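Local coordinates for protein endoglucanase (Fervidobacterium pennivorans DSM 9078, PDB 6KDD) that probably hydrolyses internal beta-1,4-glucosidic links in cellulose-like glucans, at residues 24-29 with 40-45; 48-53 with 94-99; 122-127 with 162-167; 186-191 with 242-247. All coordinates share one frame; numbering follows the deposited sequence.

Contact 1. Residues 24-29 with 40-45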
# COMPACT_ATOMS: atom_id res chain seq x y z
N VAL A 24 6.52 1.94 -5.60
CA VAL A 24 6.87 2.71 -4.42
C VAL A 24 5.63 3.45 -3.91
O VAL A 24 4.82 3.96 -4.67
CB VAL A 24 8.06 3.65 -4.67
CG1 VAL A 24 7.76 4.72 -5.71
CG2 VAL A 24 8.61 4.26 -3.38
N ASN A 25 5.51 3.51 -2.59
CA ASN A 25 4.45 4.32 -2.01
C ASN A 25 4.86 5.79 -1.99
O ASN A 25 5.97 6.09 -1.56
CB ASN A 25 4.23 3.84 -0.58
CG ASN A 25 3.42 2.57 -0.53
OD1 ASN A 25 2.19 2.62 -0.44
ND2 ASN A 25 4.11 1.43 -0.42
N ILE A 26 3.93 6.69 -2.31
CA ILE A 26 4.18 8.10 -1.99
C ILE A 26 3.52 8.39 -0.65
O ILE A 26 2.34 8.74 -0.64
CB ILE A 26 3.57 9.05 -3.05
CG1 ILE A 26 3.80 8.55 -4.48
CG2 ILE A 26 4.00 10.50 -2.80
CD1 ILE A 26 5.22 8.26 -4.80
N GLY A 27 4.26 8.20 0.45
CA GLY A 27 3.68 8.29 1.78
C GLY A 27 3.97 9.63 2.45
O GLY A 27 4.77 10.47 1.94
N ASN A 28 3.30 9.84 3.61
CA ASN A 28 3.41 11.08 4.38
C ASN A 28 2.85 12.27 3.62
O ASN A 28 3.25 13.42 3.86
CB ASN A 28 4.85 11.36 4.86
CG ASN A 28 5.22 10.48 6.03
OD1 ASN A 28 5.10 9.26 5.96
ND2 ASN A 28 5.71 11.08 7.11
N ALA A 29 1.89 12.00 2.72
CA ALA A 29 1.39 13.01 1.80
C ALA A 29 -0.13 13.09 1.94
O ALA A 29 -0.63 13.74 2.88
CB ALA A 29 1.89 12.68 0.39
N VAL A 40 5.24 15.83 3.30
CA VAL A 40 5.37 15.61 1.85
C VAL A 40 4.18 16.21 1.13
O VAL A 40 3.02 15.99 1.51
CB VAL A 40 5.50 14.13 1.45
CG1 VAL A 40 5.78 14.02 -0.04
CG2 VAL A 40 6.64 13.46 2.21
N ARG A 41 4.47 17.00 0.10
CA ARG A 41 3.47 17.39 -0.87
C ARG A 41 3.90 16.75 -2.20
O ARG A 41 5.07 16.76 -2.55
CB ARG A 41 3.45 18.92 -1.04
CG ARG A 41 2.37 19.41 -2.00
CD ARG A 41 2.57 20.88 -2.35
NE ARG A 41 1.35 21.24 -3.05
CZ ARG A 41 1.14 21.23 -4.37
NH1 ARG A 41 2.11 20.92 -5.24
NH2 ARG A 41 -0.05 21.56 -4.83
N ILE A 42 2.94 16.15 -2.91
CA ILE A 42 3.30 15.37 -4.08
C ILE A 42 3.58 16.33 -5.23
O ILE A 42 2.68 16.96 -5.76
CB ILE A 42 2.20 14.35 -4.42
CG1 ILE A 42 1.81 13.48 -3.22
CG2 ILE A 42 2.60 13.51 -5.64
CD1 ILE A 42 0.72 12.44 -3.51
N GLU A 43 4.84 16.43 -5.64
CA GLU A 43 5.21 17.34 -6.73
C GLU A 43 5.11 16.56 -8.04
O GLU A 43 5.45 15.38 -8.07
CB GLU A 43 6.65 17.82 -6.55
CG GLU A 43 6.84 18.70 -5.31
CD GLU A 43 5.94 19.93 -5.27
OE1 GLU A 43 5.55 20.42 -6.36
OE2 GLU A 43 5.59 20.40 -4.18
N ASP A 44 4.68 17.23 -9.11
CA ASP A 44 4.54 16.64 -10.43
C ASP A 44 5.81 15.91 -10.87
O ASP A 44 5.76 14.80 -11.44
CB ASP A 44 4.19 17.75 -11.43
CG ASP A 44 2.76 18.28 -11.29
OD1 ASP A 44 2.06 17.96 -10.34
OD2 ASP A 44 2.37 19.02 -12.13
N GLU A 45 6.96 16.52 -10.57
CA GLU A 45 8.24 16.00 -11.01
C GLU A 45 8.56 14.65 -10.38
O GLU A 45 9.35 13.91 -10.93
CB GLU A 45 9.38 16.96 -10.67
CG GLU A 45 9.84 17.77 -11.87
CD GLU A 45 11.13 18.56 -11.67
OE1 GLU A 45 11.86 18.27 -10.69
OE2 GLU A 45 11.41 19.48 -12.49
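V40 is the main bump here, pushing its two methyls and CB into the bend that the chain makes at G27, N28 and A29. CG2, anti to the carbonyl carbon, comes up to the G27 carbonyl, 3.5 Å from G27 O, and also meets N28 CB. The V40 CB rests against the methyl of A29, 4.0 Å from A29 CB. The backbones come together at the same place: V40 N gives N28 O a weak, bent hydrogen bond of 3.2 Å. Next to it A29 CA directs a C-H at the V40 carbonyl, with 3.4 Å from A29 CA to V40 O. An alanine here would probably open a gap beside G27 O and N28 CB. Two residues on, I42 fits its CG1 into a notch with two walls, 3.7 Å from A29 CB on one and 3.7 Å from I26 CG2 on the other; the two isoleucines cross obliquely. V58, I60 and I50 pack round I26, while F47 and V87 back I42. The bend itself is held by the E31 carboxylate, which takes the N-H groups of N28 and A29, and by N28 ND2 on W38 O. N28 OD1 binds a glycerol, probably from the crystallisation liquor. This is the mouth of a TIM barrel: the chain leaves the first strand at the C-terminal end of the barrel, where family 5 enzymes carry their active site, and returns toward helix 45-53.

Contact 2. Residues 48-53 with 94-99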
# COMPACT_ATOMS: atom_id res chain seq x y z
N GLU A 48 8.07 11.68 -12.77
CA GLU A 48 9.10 11.51 -13.80
C GLU A 48 10.35 10.87 -13.20
O GLU A 48 10.97 9.99 -13.80
CB GLU A 48 9.49 12.89 -14.34
CG GLU A 48 10.07 12.82 -15.73
CD GLU A 48 10.67 14.14 -16.21
OE1 GLU A 48 10.47 15.19 -15.53
OE2 GLU A 48 11.34 14.12 -17.27
N ILE A 49 10.75 11.39 -12.03
CA ILE A 49 11.89 10.91 -11.26
C ILE A 49 11.78 9.41 -10.98
O ILE A 49 12.75 8.68 -11.16
CB ILE A 49 12.09 11.78 -10.00
CG1 ILE A 49 12.63 13.17 -10.36
CG2 ILE A 49 12.99 11.08 -9.00
CD1 ILE A 49 12.48 14.21 -9.31
N ILE A 50 10.59 8.93 -10.53
CA ILE A 50 10.33 7.56 -10.13
C ILE A 50 10.35 6.67 -11.37
O ILE A 50 10.89 5.56 -11.37
CB ILE A 50 8.94 7.56 -9.41
CG1 ILE A 50 9.11 8.16 -8.00
CG2 ILE A 50 8.24 6.20 -9.40
CD1 ILE A 50 7.79 8.51 -7.27
N LYS A 51 9.75 7.15 -12.47
CA LYS A 51 9.70 6.31 -13.66
C LYS A 51 11.12 6.15 -14.21
O LYS A 51 11.50 5.05 -14.59
CB LYS A 51 8.79 6.94 -14.73
CG LYS A 51 8.70 6.17 -16.06
CD LYS A 51 8.01 4.81 -15.95
CE LYS A 51 8.06 4.11 -17.29
NZ LYS A 51 7.16 2.94 -17.31
N LYS A 52 11.89 7.24 -14.24
CA LYS A 52 13.23 7.20 -14.84
C LYS A 52 14.12 6.29 -14.00
O LYS A 52 14.98 5.62 -14.55
CB LYS A 52 13.80 8.62 -14.94
CG LYS A 52 15.30 8.68 -15.23
CD LYS A 52 15.82 9.99 -15.85
CE LYS A 52 15.66 10.04 -17.36
NZ LYS A 52 16.45 9.00 -18.09
N ARG A 53 13.89 6.21 -12.69
CA ARG A 53 14.67 5.34 -11.81
C ARG A 53 14.39 3.85 -12.10
O ARG A 53 15.20 3.01 -11.74
CB ARG A 53 14.45 5.72 -10.33
CG ARG A 53 15.21 4.88 -9.30
CD ARG A 53 16.72 5.16 -9.58
NE ARG A 53 17.66 4.45 -8.71
CZ ARG A 53 18.01 3.16 -8.83
NH1 ARG A 53 17.52 2.43 -9.83
NH2 ARG A 53 18.87 2.64 -7.97
N ASN A 94 3.11 9.58 -16.85
CA ASN A 94 4.47 9.09 -16.82
C ASN A 94 4.51 7.59 -17.08
O ASN A 94 5.54 6.98 -16.82
CB ASN A 94 5.16 9.48 -15.50
CG ASN A 94 5.59 10.93 -15.54
OD1 ASN A 94 6.67 11.25 -16.05
ND2 ASN A 94 4.78 11.79 -14.96
N ASN A 95 3.40 7.01 -17.55
CA ASN A 95 3.25 5.60 -17.86
C ASN A 95 3.54 4.73 -16.63
O ASN A 95 4.09 3.65 -16.78
CB ASN A 95 4.13 5.14 -19.04
CG ASN A 95 3.82 5.93 -20.30
OD1 ASN A 95 2.67 6.04 -20.70
ND2 ASN A 95 4.84 6.52 -20.91
N LEU A 96 3.13 5.20 -15.44
CA LEU A 96 3.20 4.38 -14.23
C LEU A 96 1.82 3.78 -13.99
O LEU A 96 0.82 4.40 -14.30
CB LEU A 96 3.58 5.27 -13.03
CG LEU A 96 5.01 5.81 -13.00
CD1 LEU A 96 5.10 6.96 -11.97
CD2 LEU A 96 5.99 4.70 -12.59
N THR A 97 1.78 2.53 -13.51
CA THR A 97 0.59 1.96 -12.92
C THR A 97 0.33 2.68 -11.60
O THR A 97 1.26 3.06 -10.87
CB THR A 97 0.77 0.45 -12.71
OG1 THR A 97 1.02 -0.16 -13.99
CG2 THR A 97 -0.40 -0.17 -11.97
N VAL A 98 -0.94 2.94 -11.33
CA VAL A 98 -1.31 3.75 -10.16
C VAL A 98 -2.31 2.98 -9.31
O VAL A 98 -3.33 2.51 -9.81
CB VAL A 98 -1.88 5.13 -10.52
CG1 VAL A 98 -2.16 5.93 -9.25
CG2 VAL A 98 -0.99 5.92 -11.44
N ILE A 99 -2.04 2.92 -8.01
CA ILE A 99 -2.98 2.36 -7.07
C ILE A 99 -3.40 3.47 -6.12
O ILE A 99 -2.54 4.11 -5.48
CB ILE A 99 -2.34 1.21 -6.27
CG1 ILE A 99 -1.93 0.06 -7.19
CG2 ILE A 99 -3.33 0.79 -5.17
CD1 ILE A 99 -0.74 -0.76 -6.72
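E48 and N94 mark the nearest backbone approach, their CA atoms 6.0 Å apart, where helix 45-53 runs beside the turn leading into strand 97-101. That turn is the Schellman motif ending helix 78-93, with N95 as its C-prime residue at positive phi (58°). N94 lays its amide against the helix, N94 OD1 being 3.3 Å from E48 CA, while its ND2 turns back to R90 O. K51 leaves with CG anti to the backbone N and then bends (chi2 67°), which carries its methylenes past the N94 carbonyl, K51 CG lying 3.3 Å from N94 O. Its ammonium ends on the next carbonyl, K51 NZ to N95 O at 3.2 Å, coming from above the carbonyl plane. The K51 and L96 side chains slide past each other in opposite directions, K51 CD 3.9 Å from L96 CD2. Those of I50 and L96 cross at about a right angle, L96 CD1 4.1 Å from I50 CG2. A methionine in place of the lysine would probably leave N95 O without its ammonium donor. The chemistry is thus a positive charge placed just beyond the C-terminal end of helix 78-93, whose dipole would probably favour the charged lysine, beside a leucine–isoleucine contact facing the barrel.

Contact 3. Residues 122-127 with 162-167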
# COMPACT_ATOMS: atom_id res chain seq x y z
N ILE A 122 -17.87 6.40 0.02
CA ILE A 122 -16.63 6.99 -0.47
C ILE A 122 -16.27 6.29 -1.76
O ILE A 122 -16.03 6.94 -2.78
CB ILE A 122 -15.51 6.93 0.61
CG1 ILE A 122 -15.78 7.98 1.68
CG2 ILE A 122 -14.14 7.17 -0.03
CD1 ILE A 122 -14.91 7.89 2.95
N TRP A 123 -16.25 4.96 -1.72
CA TRP A 123 -15.88 4.18 -2.88
C TRP A 123 -16.89 4.34 -4.02
O TRP A 123 -16.50 4.22 -5.17
CB TRP A 123 -15.58 2.73 -2.51
CG TRP A 123 -14.13 2.66 -2.13
CD1 TRP A 123 -13.57 2.44 -0.89
CD2 TRP A 123 -13.05 2.93 -3.03
NE1 TRP A 123 -12.20 2.49 -1.00
CE2 TRP A 123 -11.86 2.77 -2.30
CE3 TRP A 123 -12.99 3.22 -4.41
CZ2 TRP A 123 -10.62 3.00 -2.89
CZ3 TRP A 123 -11.76 3.39 -5.00
CH2 TRP A 123 -10.59 3.31 -4.24
N ARG A 124 -18.17 4.61 -3.69
CA ARG A 124 -19.15 4.76 -4.76
C ARG A 124 -18.74 5.97 -5.60
O ARG A 124 -18.72 5.90 -6.84
CB ARG A 124 -20.58 4.94 -4.21
CG ARG A 124 -21.64 5.12 -5.30
CD ARG A 124 -22.98 5.64 -4.75
NE ARG A 124 -23.45 4.85 -3.61
CZ ARG A 124 -23.98 3.62 -3.69
NH1 ARG A 124 -24.15 3.01 -4.84
NH2 ARG A 124 -24.35 2.99 -2.58
N GLN A 125 -18.35 7.04 -4.91
CA GLN A 125 -17.99 8.30 -5.53
C GLN A 125 -16.68 8.18 -6.31
O GLN A 125 -16.56 8.73 -7.41
CB GLN A 125 -17.87 9.38 -4.47
CG GLN A 125 -19.24 9.79 -3.94
CD GLN A 125 -18.98 10.69 -2.77
OE1 GLN A 125 -18.77 11.88 -2.92
NE2 GLN A 125 -18.95 10.10 -1.58
N ILE A 126 -15.69 7.50 -5.71
CA ILE A 126 -14.38 7.48 -6.35
C ILE A 126 -14.54 6.65 -7.61
O ILE A 126 -14.00 6.99 -8.67
CB ILE A 126 -13.31 6.85 -5.42
CG1 ILE A 126 -13.12 7.67 -4.14
CG2 ILE A 126 -11.98 6.66 -6.16
CD1 ILE A 126 -12.39 6.88 -3.03
N ALA A 127 -15.22 5.53 -7.45
CA ALA A 127 -15.40 4.59 -8.55
C ALA A 127 -16.11 5.28 -9.71
O ALA A 127 -15.74 5.08 -10.86
CB ALA A 127 -16.14 3.35 -8.07
N LEU A 162 -16.93 -3.77 -2.74
CA LEU A 162 -16.56 -4.27 -4.05
C LEU A 162 -17.79 -4.29 -4.97
O LEU A 162 -17.71 -3.89 -6.13
CB LEU A 162 -15.97 -5.67 -3.93
CG LEU A 162 -15.62 -6.36 -5.25
CD1 LEU A 162 -14.57 -5.58 -6.04
CD2 LEU A 162 -15.15 -7.78 -5.00
N LYS A 163 -18.91 -4.76 -4.40
CA LYS A 163 -20.16 -4.79 -5.14
C LYS A 163 -20.41 -3.42 -5.77
O LYS A 163 -20.63 -3.34 -6.98
CB LYS A 163 -21.34 -5.20 -4.24
CG LYS A 163 -22.66 -5.41 -4.98
CD LYS A 163 -22.62 -6.50 -6.05
CE LYS A 163 -24.00 -6.91 -6.55
NZ LYS A 163 -24.72 -5.79 -7.22
N VAL A 164 -20.33 -2.36 -4.94
CA VAL A 164 -20.62 -1.03 -5.48
C VAL A 164 -19.55 -0.54 -6.47
O VAL A 164 -19.91 0.11 -7.45
CB VAL A 164 -21.09 0.02 -4.47
CG1 VAL A 164 -21.90 -0.60 -3.34
CG2 VAL A 164 -20.01 0.95 -3.95
N ILE A 165 -18.26 -0.86 -6.25
CA ILE A 165 -17.25 -0.44 -7.22
C ILE A 165 -17.58 -1.09 -8.56
O ILE A 165 -17.48 -0.47 -9.63
CB ILE A 165 -15.84 -0.84 -6.73
CG1 ILE A 165 -15.45 -0.04 -5.48
CG2 ILE A 165 -14.80 -0.76 -7.84
CD1 ILE A 165 -14.19 -0.57 -4.78
N ARG A 166 -18.03 -2.35 -8.48
CA ARG A 166 -18.24 -3.16 -9.67
C ARG A 166 -19.43 -2.65 -10.49
O ARG A 166 -19.53 -2.97 -11.68
CB ARG A 166 -18.45 -4.64 -9.31
CG ARG A 166 -17.18 -5.36 -8.88
CD ARG A 166 -16.34 -5.68 -10.09
NE ARG A 166 -15.06 -6.31 -9.79
CZ ARG A 166 -13.88 -5.74 -10.01
NH1 ARG A 166 -13.82 -4.50 -10.49
NH2 ARG A 166 -12.78 -6.41 -9.74
N GLU A 167 -20.31 -1.87 -9.87
CA GLU A 167 -21.49 -1.37 -10.57
C GLU A 167 -21.05 -0.41 -11.66
O GLU A 167 -21.63 -0.40 -12.74
CB GLU A 167 -22.41 -0.59 -9.62
CG GLU A 167 -23.15 -1.49 -8.63
CD GLU A 167 -24.04 -0.78 -7.63
OE1 GLU A 167 -24.80 -1.47 -6.94
OE2 GLU A 167 -24.00 0.47 -7.53
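I165 and A127 meet in the tight half of this contact, between two helices that run nearly parallel, 21° apart, with axes 8.7 Å from each other at closest. The A127 methyl is small enough for the backbones to draw near: A127 CB sits 4.0 Å from I165 CA. V164 packs as closely, its CG2 4.0 Å from both R124 CA and R124 CB. I165 lays CG1 along W123 CB and extends CD1 obliquely toward the rim of the indole, 4.0 Å from W123 CE3, while I126 CD1 lies on the other side of the ring. W123 NE1 is bonded to I141 O, which fixes how the ring is turned, and F139 of strand 137-140 closes on W123, A127 and I165 from the barrel side. Beyond V164, toward solvent, the fit slackens and the charged ends of R124 and E167 face each other. R124 bends at its third torsion (chi3 -51°), and E167 OE2 lies at the edge of its guanidinium, near the plane, yet R124 NH1 and E167 OE2 remain 3.7 Å apart, a long salt bridge. R124 NE pairs more firmly with E121 of its own helix. The attraction to E167 is therefore likely to be weak, and what joins the helices is chiefly apolar packing.

Contact 4. Residues 186-191 with 242-247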
# COMPACT_ATOMS: atom_id res chain seq x y z
N ALA A 186 -2.06 -13.01 8.21
CA ALA A 186 -3.49 -12.76 8.23
C ALA A 186 -4.18 -13.16 6.92
O ALA A 186 -5.41 -13.20 6.83
CB ALA A 186 -3.76 -11.33 8.61
N VAL A 187 -3.36 -13.51 5.94
CA VAL A 187 -3.76 -13.90 4.60
C VAL A 187 -4.72 -15.09 4.68
O VAL A 187 -5.79 -15.07 4.05
CB VAL A 187 -2.48 -14.08 3.76
CG1 VAL A 187 -2.01 -15.46 3.31
CG2 VAL A 187 -2.13 -12.89 2.85
N ARG A 188 -4.41 -16.06 5.56
CA ARG A 188 -5.22 -17.25 5.74
C ARG A 188 -6.58 -16.91 6.35
O ARG A 188 -7.54 -17.67 6.18
CB ARG A 188 -4.50 -18.30 6.60
CG ARG A 188 -3.23 -18.85 5.97
CD ARG A 188 -3.21 -20.37 5.85
NE ARG A 188 -2.01 -20.63 5.08
CZ ARG A 188 -0.98 -21.38 5.48
NH1 ARG A 188 -1.02 -22.00 6.65
NH2 ARG A 188 0.07 -21.51 4.68
N SER A 189 -6.71 -15.76 7.02
CA SER A 189 -8.01 -15.46 7.62
C SER A 189 -8.92 -14.62 6.70
O SER A 189 -9.98 -14.13 7.09
CB SER A 189 -7.85 -14.92 9.01
OG SER A 189 -7.91 -13.52 9.03
N LEU A 190 -8.55 -14.52 5.42
CA LEU A 190 -9.32 -13.73 4.47
C LEU A 190 -10.30 -14.65 3.72
O LEU A 190 -9.89 -15.67 3.19
CB LEU A 190 -8.28 -13.11 3.53
CG LEU A 190 -8.63 -11.87 2.73
CD1 LEU A 190 -9.13 -10.72 3.58
CD2 LEU A 190 -7.40 -11.47 1.92
N LYS A 191 -11.59 -14.29 3.69
CA LYS A 191 -12.55 -14.98 2.85
C LYS A 191 -12.68 -14.32 1.47
O LYS A 191 -13.27 -13.26 1.34
CB LYS A 191 -13.91 -15.04 3.55
CG LYS A 191 -14.84 -16.13 3.05
CD LYS A 191 -16.21 -16.13 3.71
CE LYS A 191 -16.15 -16.32 5.21
NZ LYS A 191 -17.23 -15.57 5.89
N PHE A 242 7.07 -15.72 3.54
CA PHE A 242 6.62 -15.48 2.18
C PHE A 242 6.12 -16.77 1.53
O PHE A 242 5.25 -16.74 0.67
CB PHE A 242 7.75 -14.87 1.35
CG PHE A 242 7.88 -13.37 1.52
CD1 PHE A 242 7.67 -12.77 2.75
CD2 PHE A 242 8.14 -12.57 0.41
CE1 PHE A 242 7.77 -11.39 2.90
CE2 PHE A 242 8.23 -11.18 0.55
CZ PHE A 242 8.05 -10.60 1.79
N LYS A 243 6.72 -17.91 1.93
CA LYS A 243 6.27 -19.21 1.44
C LYS A 243 4.86 -19.47 1.94
O LYS A 243 4.03 -19.99 1.21
CB LYS A 243 7.26 -20.33 1.79
CG LYS A 243 7.02 -21.64 1.03
CD LYS A 243 8.10 -22.68 1.25
CE LYS A 243 7.73 -23.66 2.35
NZ LYS A 243 6.51 -24.43 1.99
N TYR A 244 4.59 -19.04 3.18
CA TYR A 244 3.27 -19.16 3.80
C TYR A 244 2.21 -18.40 3.00
O TYR A 244 1.05 -18.84 2.91
CB TYR A 244 3.40 -18.63 5.23
CG TYR A 244 2.14 -18.49 6.04
CD1 TYR A 244 1.30 -17.40 5.88
CD2 TYR A 244 1.81 -19.42 7.03
CE1 TYR A 244 0.16 -17.24 6.66
CE2 TYR A 244 0.69 -19.27 7.83
CZ TYR A 244 -0.14 -18.18 7.64
OH TYR A 244 -1.28 -18.06 8.39
N VAL A 245 2.58 -17.22 2.48
CA VAL A 245 1.62 -16.43 1.70
C VAL A 245 1.45 -17.08 0.33
O VAL A 245 0.34 -17.23 -0.15
CB VAL A 245 2.06 -14.95 1.59
CG1 VAL A 245 1.00 -14.14 0.81
CG2 VAL A 245 2.21 -14.34 2.96
N SER A 246 2.57 -17.47 -0.27
CA SER A 246 2.60 -18.05 -1.61
C SER A 246 1.74 -19.31 -1.66
O SER A 246 0.94 -19.49 -2.58
CB SER A 246 4.01 -18.37 -1.97
OG SER A 246 4.07 -18.99 -3.26
N ASP A 247 1.95 -20.19 -0.67
CA ASP A 247 1.24 -21.46 -0.57
C ASP A 247 -0.26 -21.20 -0.56
O ASP A 247 -1.00 -21.84 -1.30
CB ASP A 247 1.73 -22.35 0.59
CG ASP A 247 3.09 -22.98 0.33
OD1 ASP A 247 3.47 -23.07 -0.86
OD2 ASP A 247 3.78 -23.33 1.30
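R188 spreads its guanidinium over one face of the Y244 ring, with R188 CZ 3.9 Å from the ring centroid and the planes only 22° apart, a cation-pi stack shifted toward the ring's rim. Both side chains are shaped for it. Y244 leaves the helix with CG anti to the backbone N (chi1 173°), which swings the phenol out to the 186-191 loop; R188 bends sharply at its second torsion (chi2 -124°, away from a staggered position) and doubles over the ring. The bend puts the aliphatic part at the hydroxyl, R188 CG lying 3.2 Å from Y244 OH, and the charged end over the other half, with R188 NH1 3.4 Å from Y244 CE2. R188 NH2 then reaches the backbone at the root of the tyrosine, R188 NH2 to Y244 O, a weak bond of 3.3 Å. The phenol is fixed at its tip by S185 O, bonded to Y244 OH, and Y184 meets the ring edge-to-face. D247 brings an opposite charge near, the charged atoms not touching, D247 OD2 being 5.3 Å from R188 NH2; that oxygen takes K243 NZ through its syn lone pair, 3.0 Å from K243 NZ to D247 OD2. On the buried side V187 CG2 meets V245 CG1 at 3.9 Å, the two valines crossing at about a right angle. The arrangement belongs to the outer layer of the TIM barrel, where helix 232-252, between the sixth and seventh strands, is tied to the loop that leads from the fifth strand to the sixth.

All four contacts belong to one eight-stranded barrel, but at different depths. Contact 1 is buried at the end of the first strand; the other three lie partly open in the outer shell. Contacts 1 and 2 are neighbours and touch, I26 CD1 lying 3.6 Å from I50 CD1, so the strand 22-25 region and helix 45-53 share one apolar patch. Contact 3 joins two successive barrel helices, and contact 4 ties a helix to a loop about 30 Å from contact 1, centre to centre, across the chain's centre. The buried contact rests on carbon packing and one weak backbone bond; the others each add a charged group: an ammonium on a carbonyl in contact 2, a long ion pair in contact 3, a guanidinium stack in contact 4.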